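PDB 4N6E: ThiS/MoaD family protein from Amycolatopsis orientalis, which probably acts as a ubiquitin-like sulphur-carrier protein (CysO) that supplies sulphur to the thiosugar synthase BexX in 2-thiosugar biosynthesis. Local coordinates for residues Ala26-Ile32 and Gly70-Val75; Ala2-Pro8 and Asp77-Ile83. The contacts are given in a common frame with arbitrary orientation. Numbering follows the deposited sequence.

Interaction 1 of 2, residues Ala26-Ile32 and Gly70-Val75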
loop_
_atom_site.group_PDB
_atom_site.type_symbol
_atom_site.label_atom_id
_atom_site.label_comp_id
_atom_site.label_asym_id
_atom_site.label_seq_id
_atom_site.Cartn_x
_atom_site.Cartn_y
_atom_site.Cartn_z
ATOM N N ALA B 26 13.268 18.547 55.630
ATOM C CA ALA B 26 14.615 19.039 55.331
ATOM C C ALA B 26 15.279 18.267 54.193
ATOM O O ALA B 26 16.035 18.854 53.428
ATOM C CB ALA B 26 15.485 18.996 56.580
ATOM N N THR B 27 15.025 16.961 54.109
ATOM C CA THR B 27 15.462 16.159 52.978
ATOM C C THR B 27 14.295 15.966 52.008
ATOM O O THR B 27 13.165 16.340 52.302
ATOM C CB THR B 27 15.978 14.769 53.407
ATOM O OG1 THR B 27 14.932 14.043 54.062
ATOM C CG2 THR B 27 17.184 14.884 54.332
ATOM N N VAL B 28 14.584 15.395 50.841
ATOM C CA VAL B 28 13.549 15.047 49.880
ATOM C C VAL B 28 12.635 13.999 50.489
ATOM O O VAL B 28 11.423 14.065 50.319
ATOM C CB VAL B 28 14.155 14.496 48.564
ATOM C CG1 VAL B 28 13.101 13.797 47.712
ATOM C CG2 VAL B 28 14.811 15.614 47.776
ATOM N N LEU B 29 13.235 13.034 51.188
ATOM C CA LEU B 29 12.510 11.886 51.725
ATOM C C LEU B 29 11.558 12.273 52.854
ATOM O O LEU B 29 10.519 11.633 53.047
ATOM C CB LEU B 29 13.493 10.820 52.214
ATOM C CG LEU B 29 12.918 9.595 52.931
ATOM C CD1 LEU B 29 11.871 8.889 52.082
ATOM C CD2 LEU B 29 14.043 8.636 53.308
ATOM N N GLU B 30 11.917 13.310 53.601
ATOM C CA GLU B 30 11.021 13.851 54.615
ATOM C C GLU B 30 9.824 14.509 53.938
ATOM O O GLU B 30 8.695 14.338 54.392
ATOM C CB GLU B 30 11.749 14.844 55.537
ATOM C CG GLU B 30 12.720 14.170 56.507
ATOM C CD GLU B 30 13.354 15.134 57.499
ATOM O OE1 GLU B 30 13.525 16.334 57.175
ATOM O OE2 GLU B 30 13.686 14.681 58.612
ATOM N N ILE B 31 10.065 15.237 52.852
ATOM C CA ILE B 31 8.984 15.884 52.094
ATOM C C ILE B 31 8.035 14.854 51.478
ATOM O O ILE B 31 6.848 15.128 51.283
ATOM C CB ILE B 31 9.525 16.782 50.962
ATOM C CG1 ILE B 31 10.354 17.934 51.537
ATOM C CG2 ILE B 31 8.390 17.329 50.105
ATOM C CD1 ILE B 31 9.543 19.045 52.175
ATOM N N ILE B 32 8.554 13.673 51.166
ATOM C CA ILE B 32 7.725 12.620 50.608
ATOM C C ILE B 32 6.850 12.058 51.733
ATOM O O ILE B 32 5.626 12.146 51.658
ATOM C CB ILE B 32 8.585 11.560 49.870
ATOM C CG1 ILE B 32 9.033 12.140 48.518
ATOM C CG2 ILE B 32 7.820 10.261 49.651
ATOM C CD1 ILE B 32 10.081 11.325 47.783
ATOM N N GLY B 70 19.973 12.602 45.974
ATOM C CA GLY B 70 18.785 11.765 45.772
ATOM C C GLY B 70 17.714 12.026 46.828
ATOM O O GLY B 70 17.287 13.159 47.039
ATOM N N LEU B 71 17.304 10.969 47.511
ATOM C CA LEU B 71 16.380 11.087 48.637
ATOM C C LEU B 71 16.917 11.965 49.769
ATOM O O LEU B 71 16.130 12.585 50.495
ATOM C CB LEU B 71 16.052 9.701 49.187
ATOM C CG LEU B 71 15.325 8.785 48.207
ATOM C CD1 LEU B 71 15.448 7.347 48.678
ATOM C CD2 LEU B 71 13.867 9.194 48.044
ATOM N N GLU B 72 18.242 12.021 49.915
ATOM C CA GLU B 72 18.859 12.785 51.001
ATOM C C GLU B 72 19.193 14.236 50.639
ATOM O O GLU B 72 19.849 14.913 51.425
ATOM C CB GLU B 72 20.123 12.077 51.510
ATOM C CG GLU B 72 19.928 10.612 51.905
ATOM C CD GLU B 72 18.813 10.387 52.929
ATOM O OE1 GLU B 72 18.599 11.269 53.793
ATOM O OE2 GLU B 72 18.152 9.317 52.876
ATOM N N ALA B 73 18.735 14.721 49.484
ATOM C CA ALA B 73 19.044 16.086 49.048
ATOM C C ALA B 73 18.340 17.123 49.921
ATOM O O ALA B 73 17.205 16.910 50.341
ATOM C CB ALA B 73 18.663 16.283 47.586
ATOM N N GLU B 74 19.018 18.245 50.178
ATOM C CA GLU B 74 18.514 19.285 51.084
ATOM C C GLU B 74 17.308 20.058 50.545
ATOM O O GLU B 74 17.287 20.472 49.383
ATOM C CB GLU B 74 19.613 20.300 51.414
ATOM C CG GLU B 74 20.752 19.759 52.260
ATOM C CD GLU B 74 21.853 20.791 52.484
ATOM O OE1 GLU B 74 21.527 21.982 52.716
ATOM O OE2 GLU B 74 23.047 20.412 52.431
ATOM N N VAL B 75 16.332 20.275 51.427
ATOM C CA VAL B 75 15.137 21.070 51.142
ATOM C C VAL B 75 15.050 22.179 52.186
ATOM O O VAL B 75 14.949 21.895 53.378
ATOM C CB VAL B 75 13.839 20.228 51.233
ATOM C CG1 VAL B 75 12.649 21.034 50.733
ATOM C CG2 VAL B 75 13.967 18.927 50.459
#
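Val28, in the first turn of helix 28-38, points its CA-to-CB bond at the 70-75 segment and fills the apolar centre of the contact: its CG2 lies 3.9 Å from Ala73 CB and 4.3 Å from Val75 CG2. Val75 also reaches Ile31, with CG2 3.9 Å from Ile31 CG1. On the other flank Leu71 packs against the same helix, Leu71 CB lying 4.1 Å from Leu29 CB and Leu71 CD2 4.4 Å from Ile32 CD1. Ile31 and Val75 continue inward onto Val3 of strand 3-6. This arrangement belongs to the beta-grasp fold of the ubiquitin-like ThiS family, in which a helix packs across a mixed sheet; here the irregular connection leading to strand 80-88 wraps around the N-terminal end of that helix. Around the apolar centre, the backbones meet where the first turn leaves its amides without helical acceptors. Leu29 N donates to Leu71 O at 3.0 Å, and Val28 N makes a weak, bent bond of 3.1 Å to Ala73 O. That same carbonyl oxygen receives a CA-H...O contact from Thr27 CA at 3.2 Å. Ala26, just before the helix, accepts Val75 N on its O at a very short 2.5 Å. The polar edge is completed by a capping box: Thr27, at the N-cap, accepts Glu30 N on OG1 at 3.1 Å, while Glu30 OE1 receives a weak 3.5 Å bond from Thr27 N and a shorter one, 2.7 Å, from Ala26 N.

Interaction 2 of 2, residues Ala2-Pro8 and Asp77-Ile83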
loop_
_atom_site.group_PDB
_atom_site.type_symbol
_atom_site.label_atom_id
_atom_site.label_comp_id
_atom_site.label_asym_id
_atom_site.label_seq_id
_atom_site.Cartn_x
_atom_site.Cartn_y
_atom_site.Cartn_z
ATOM N N ALA B 2 6.636 27.001 54.179
ATOM C CA ALA B 2 6.455 25.570 53.797
ATOM C C ALA B 2 7.107 25.290 52.446
ATOM O O ALA B 2 7.634 26.197 51.795
ATOM C CB ALA B 2 4.974 25.213 53.760
ATOM N N VAL B 3 7.074 24.022 52.044
ATOM C CA VAL B 3 7.617 23.595 50.763
ATOM C C VAL B 3 6.447 23.279 49.845
ATOM O O VAL B 3 5.682 22.343 50.108
ATOM C CB VAL B 3 8.492 22.335 50.919
ATOM C CG1 VAL B 3 9.365 22.133 49.690
ATOM C CG2 VAL B 3 9.353 22.442 52.167
ATOM N N THR B 4 6.303 24.063 48.778
ATOM C CA THR B 4 5.234 23.830 47.802
ATOM C C THR B 4 5.634 22.729 46.787
ATOM O O THR B 4 6.645 22.840 46.094
ATOM C CB THR B 4 4.774 25.150 47.122
ATOM O OG1 THR B 4 3.761 24.868 46.147
ATOM C CG2 THR B 4 5.942 25.919 46.463
ATOM N N VAL B 5 4.831 21.664 46.729
ATOM C CA VAL B 5 5.132 20.461 45.941
ATOM C C VAL B 5 4.208 20.341 44.727
ATOM O O VAL B 5 3.008 20.213 44.898
ATOM C CB VAL B 5 4.945 19.199 46.808
ATOM C CG1 VAL B 5 5.122 17.926 45.995
ATOM C CG2 VAL B 5 5.909 19.215 47.979
ATOM N N SER B 6 4.765 20.353 43.512
ATOM C CA SER B 6 3.966 20.209 42.278
ATOM C C SER B 6 3.693 18.744 41.896
ATOM O O SER B 6 4.624 17.956 41.686
ATOM C CB SER B 6 4.650 20.914 41.112
ATOM O OG SER B 6 4.717 22.310 41.342
ATOM N N ILE B 7 2.412 18.389 41.797
ATOM C CA ILE B 7 2.015 17.040 41.395
ATOM C C ILE B 7 1.716 17.067 39.901
ATOM O O ILE B 7 1.061 18.000 39.430
ATOM C CB ILE B 7 0.752 16.550 42.138
ATOM C CG1 ILE B 7 0.784 16.965 43.613
ATOM C CG2 ILE B 7 0.606 15.035 42.019
ATOM C CD1 ILE B 7 2.002 16.481 44.378
ATOM N N PRO B 8 2.205 16.065 39.148
ATOM C CA PRO B 8 1.796 15.934 37.751
ATOM C C PRO B 8 0.401 15.291 37.599
ATOM O O PRO B 8 0.047 14.354 38.331
ATOM C CB PRO B 8 2.878 15.037 37.156
ATOM C CG PRO B 8 3.279 14.171 38.290
ATOM C CD PRO B 8 3.193 15.038 39.519
ATOM N N ASP B 77 13.022 25.799 53.578
ATOM C CA ASP B 77 11.643 26.278 53.640
ATOM C C ASP B 77 11.412 27.336 52.569
ATOM O O ASP B 77 12.140 28.321 52.512
ATOM C CB ASP B 77 11.328 26.883 55.006
ATOM C CG ASP B 77 9.863 27.235 55.151
ATOM O OD1 ASP B 77 9.075 26.324 55.490
ATOM O OD2 ASP B 77 9.500 28.410 54.906
ATOM N N GLY B 78 10.385 27.139 51.741
ATOM C CA GLY B 78 10.118 28.018 50.595
ATOM C C GLY B 78 10.556 27.425 49.261
ATOM O O GLY B 78 10.271 27.995 48.204
ATOM N N ASP B 79 11.256 26.288 49.312
ATOM C CA ASP B 79 11.667 25.568 48.108
ATOM C C ASP B 79 10.447 24.984 47.396
ATOM O O ASP B 79 9.447 24.659 48.037
ATOM C CB ASP B 79 12.645 24.427 48.454
ATOM C CG ASP B 79 14.079 24.912 48.708
ATOM O OD1 ASP B 79 14.416 26.071 48.392
ATOM O OD2 ASP B 79 14.887 24.107 49.215
ATOM N N THR B 80 10.537 24.873 46.072
ATOM C CA THR B 80 9.537 24.160 45.267
ATOM C C THR B 80 10.086 22.793 44.866
ATOM O O THR B 80 11.226 22.691 44.411
ATOM C CB THR B 80 9.171 24.937 43.987
ATOM O OG1 THR B 80 8.607 26.205 44.343
ATOM C CG2 THR B 80 8.152 24.155 43.138
ATOM N N LEU B 81 9.266 21.758 45.019
ATOM C CA LEU B 81 9.671 20.396 44.704
ATOM C C LEU B 81 8.762 19.806 43.613
ATOM O O LEU B 81 7.562 19.593 43.835
ATOM C CB LEU B 81 9.645 19.542 45.972
ATOM C CG LEU B 81 10.285 18.148 45.887
ATOM C CD1 LEU B 81 11.135 17.855 47.111
ATOM C CD2 LEU B 81 9.256 17.038 45.693
ATOM N N THR B 82 9.340 19.550 42.434
ATOM C CA THR B 82 8.582 19.054 41.293
ATOM C C THR B 82 8.799 17.568 41.073
ATOM O O THR B 82 9.928 17.104 41.087
ATOM C CB THR B 82 8.980 19.766 39.998
ATOM O OG1 THR B 82 9.042 21.177 40.218
ATOM C CG2 THR B 82 7.968 19.472 38.910
ATOM N N ILE B 83 7.706 16.842 40.846
ATOM C CA ILE B 83 7.740 15.434 40.449
ATOM C C ILE B 83 7.457 15.313 38.955
ATOM O O ILE B 83 6.437 15.782 38.468
ATOM C CB ILE B 83 6.702 14.608 41.211
ATOM C CG1 ILE B 83 6.825 14.866 42.713
ATOM C CG2 ILE B 83 6.885 13.128 40.892
ATOM C CD1 ILE B 83 5.851 14.078 43.572
#
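The N-terminal strand 3-6 runs parallel to strand 80-88, the central pairing of the beta-grasp sheet: the axes of 3-6 and 80-83 approach to 4.7 Å, with 18° between their directions. Ala2 begins the contact ahead of the regular ladder, its N hydrogen-bonded to Asp77 OD1 at 2.9 Å and its O accepting from Gly78 N, also at 2.9 Å. Gly78 has phi near +102°, and at its backbone angles a side chain would jam against the preceding carbonyl. Val3 follows, its CG1 only 3.0 Å from Asp79 O, while its side chain also meets Ile31 of helix 28-38. Thr4 pairs with Thr80: Thr4 N donates weakly to Asp79 O at 3.3 Å, and Thr4 O accepts Leu81 N at 3.0 Å. Val5 and Leu81 turn to the helix-covered face, where Val5 CG1 and Leu81 CD2 lie 4.2 Å apart and both side chains touch Ile31. Ser6, level with Thr82, shares the opposite face with Thr4 and Thr80; its N donates to Leu81 O at 2.9 Å, and its O takes a weak 3.4 Å bond from Ile83 N. Beyond the strand, Pro8, which also packs on a polar side chain of the thiosugar synthase chain, sets its CD 3.9 Å from Ile83 CB and 3.5 Å from Ile83 O.

In the fold
The centres of interactions 1 and 2 lie 11 Å apart, and the two share a hydrophobic interface between helix 28-38 and the sheet. Ile31 of interaction 1 faces three residues of interaction 2: its CD1 is 3.4 Å from Val3 CG2, and its CG2 is 3.8 Å from Val5 CG2 and 4.1 Å from Leu81 CD1. Val75 CG1 adds a 3.6 Å contact to Val3 CG1. In sequence, both segments of interaction 1 fall between the two paired strands, and 70-75 leads almost directly into 77-83. Unlike interaction 2, interaction 1 is touched by no other protein chain of the assembly.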